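Local coordinates for putative Lipoprotein (Shewanella oneidensis, PDB 3U24) that is of unknown function but binds zinc and calcium ions and belongs to the DUF885 family, grouped with the metallopeptidase-like Peptidase_MA clan, at residues 23-28 / 92-97. Sequence-based numbering, arbitrary orientation.
With ZN (zinc ion), chain C.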
# COMPACT_ATOMS: atom_id res chain seq x y z
N ALA A 23 -32.45 4.12 14.15
CA ALA A 23 -31.06 3.64 14.35
C ALA A 23 -30.11 4.78 14.74
O ALA A 23 -30.19 5.88 14.20
CB ALA A 23 -30.55 2.92 13.08
N SER A 24 -29.23 4.53 15.70
CA SER A 24 -28.11 5.44 15.95
C SER A 24 -27.08 5.33 14.82
O SER A 24 -27.10 4.39 14.02
CB SER A 24 -27.40 5.09 17.25
OG SER A 24 -26.78 3.82 17.17
N PHE A 25 -26.16 6.28 14.77
CA PHE A 25 -25.11 6.18 13.80
C PHE A 25 -24.27 4.92 14.03
O PHE A 25 -23.86 4.27 13.07
CB PHE A 25 -24.21 7.40 13.77
CG PHE A 25 -23.29 7.39 12.60
CD1 PHE A 25 -23.74 7.75 11.36
CD2 PHE A 25 -22.00 6.94 12.74
CE1 PHE A 25 -22.91 7.68 10.26
CE2 PHE A 25 -21.16 6.88 11.66
CZ PHE A 25 -21.62 7.24 10.42
N ALA A 26 -24.01 4.58 15.29
CA ALA A 26 -23.25 3.37 15.60
C ALA A 26 -23.99 2.14 15.07
O ALA A 26 -23.37 1.25 14.50
CB ALA A 26 -22.99 3.24 17.11
N GLN A 27 -25.31 2.11 15.23
CA GLN A 27 -26.08 0.98 14.73
C GLN A 27 -25.99 0.95 13.22
O GLN A 27 -25.87 -0.11 12.64
CB GLN A 27 -27.52 1.03 15.18
CG GLN A 27 -27.68 0.72 16.66
CD GLN A 27 -29.06 1.00 17.19
OE1 GLN A 27 -29.61 2.10 17.02
NE2 GLN A 27 -29.63 0.01 17.87
N PHE A 28 -26.03 2.10 12.58
CA PHE A 28 -25.98 2.15 11.16
C PHE A 28 -24.66 1.64 10.62
O PHE A 28 -24.68 0.86 9.71
CB PHE A 28 -26.20 3.54 10.65
CG PHE A 28 -25.75 3.71 9.26
CD1 PHE A 28 -26.49 3.18 8.21
CD2 PHE A 28 -24.57 4.36 8.98
CE1 PHE A 28 -26.07 3.33 6.91
CE2 PHE A 28 -24.14 4.49 7.69
CZ PHE A 28 -24.89 3.97 6.66
N ILE A 92 -15.64 10.85 11.11
CA ILE A 92 -14.62 10.15 10.29
C ILE A 92 -15.22 8.93 9.58
O ILE A 92 -15.11 8.82 8.35
CB ILE A 92 -13.38 9.78 11.10
CG1 ILE A 92 -12.64 11.09 11.49
CG2 ILE A 92 -12.48 8.84 10.29
CD1 ILE A 92 -11.70 10.93 12.67
N ASP A 93 -15.91 8.08 10.33
CA ASP A 93 -16.60 6.94 9.72
C ASP A 93 -17.62 7.37 8.64
O ASP A 93 -17.72 6.73 7.58
CB ASP A 93 -17.26 6.06 10.78
CG ASP A 93 -16.23 5.37 11.70
OD1 ASP A 93 -15.02 5.50 11.42
OD2 ASP A 93 -16.62 4.72 12.69
N TYR A 94 -18.37 8.44 8.92
CA TYR A 94 -19.36 8.94 7.99
C TYR A 94 -18.67 9.24 6.66
O TYR A 94 -19.10 8.76 5.62
CB TYR A 94 -20.06 10.21 8.53
CG TYR A 94 -21.11 10.79 7.63
CD1 TYR A 94 -20.76 11.46 6.47
CD2 TYR A 94 -22.46 10.70 7.94
CE1 TYR A 94 -21.73 11.99 5.64
CE2 TYR A 94 -23.42 11.26 7.13
CZ TYR A 94 -23.04 11.89 5.97
OH TYR A 94 -23.99 12.44 5.13
N HIS A 95 -17.58 10.01 6.72
CA HIS A 95 -16.90 10.42 5.52
C HIS A 95 -16.20 9.28 4.78
O HIS A 95 -16.23 9.22 3.54
CB HIS A 95 -15.96 11.59 5.81
CG HIS A 95 -16.69 12.86 6.05
ND1 HIS A 95 -17.24 13.18 7.27
CD2 HIS A 95 -17.04 13.87 5.18
CE1 HIS A 95 -17.86 14.36 7.17
NE2 HIS A 95 -17.72 14.80 5.90
N LEU A 96 -15.59 8.37 5.51
CA LEU A 96 -14.99 7.21 4.91
C LEU A 96 -16.05 6.37 4.20
O LEU A 96 -15.81 5.94 3.08
CB LEU A 96 -14.27 6.40 5.96
CG LEU A 96 -12.98 6.99 6.55
CD1 LEU A 96 -12.48 5.97 7.61
CD2 LEU A 96 -11.90 7.32 5.49
N ILE A 97 -17.21 6.17 4.81
CA ILE A 97 -18.28 5.46 4.15
C ILE A 97 -18.79 6.20 2.90
O ILE A 97 -18.93 5.59 1.82
CB ILE A 97 -19.45 5.16 5.13
CG1 ILE A 97 -19.02 4.09 6.16
CG2 ILE A 97 -20.68 4.70 4.38
CD1 ILE A 97 -19.96 3.96 7.36
ZN ZN C . -18.57 16.45 5.19
O HOH W 1 -19.18 18.06 7.05
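Phe25, in the first turn of helix 25-39, brings the CZ end of its ring up to the backbone of helix 88-111, a buried apolar helix-helix contact near the N-terminus of this mostly helical DUF885 protein. Its CZ comes within 3.7 Å of Tyr94 CA, so the far end of the ring rests on the main chain itself. The two flanking ring carbons divide the neighbours: CE1 lies 3.8 Å from Tyr94 CD2, with the two side chains crossing at about a right angle, while CE2 meets Asp93 CB at 4.1 Å, that methylene sitting at the ring edge. Phe25 gets this far because its CG stands anti to the backbone N (chi1 -170°), extending the ring across to the neighbouring helix. One turn further along each helix, Phe28 CE2 touches Ile97 CD1 at 4.2 Å. No hydrogen bond links the two segments.

The next shell closes around these groups. Phe81 meets the Phe25 ring edge-to-face, Leu86 touches both Phe25 and Tyr94, and Leu78 of helix 61-79 packs on Phe28 and Tyr94. Asp93 offers only its CB to Phe25; its carboxylate OD1 is hydrogen-bonded to Ser426 OG, tying helix 88-111 to the polypeptide just before helix 427-432.

Behind Phe25, a capping box starts its helix: Gln27 N donates to Ser24 OG, and Ser24 N returns a bond to Gln27 OE1 on a lone pair in the carbonyl plane. Beyond Tyr94, whose CD1 lies over one face of the His95 imidazole, offset toward its rim, that ring makes a hydrogen bond from ND1 to Thr91 O, which helps fix its rotation, while His95 NE2 binds a zinc ion at 2.0 Å, and the oxygen of a water, in the plane of the imidazole at its edge, lies 2.5 Å from the same zinc ion.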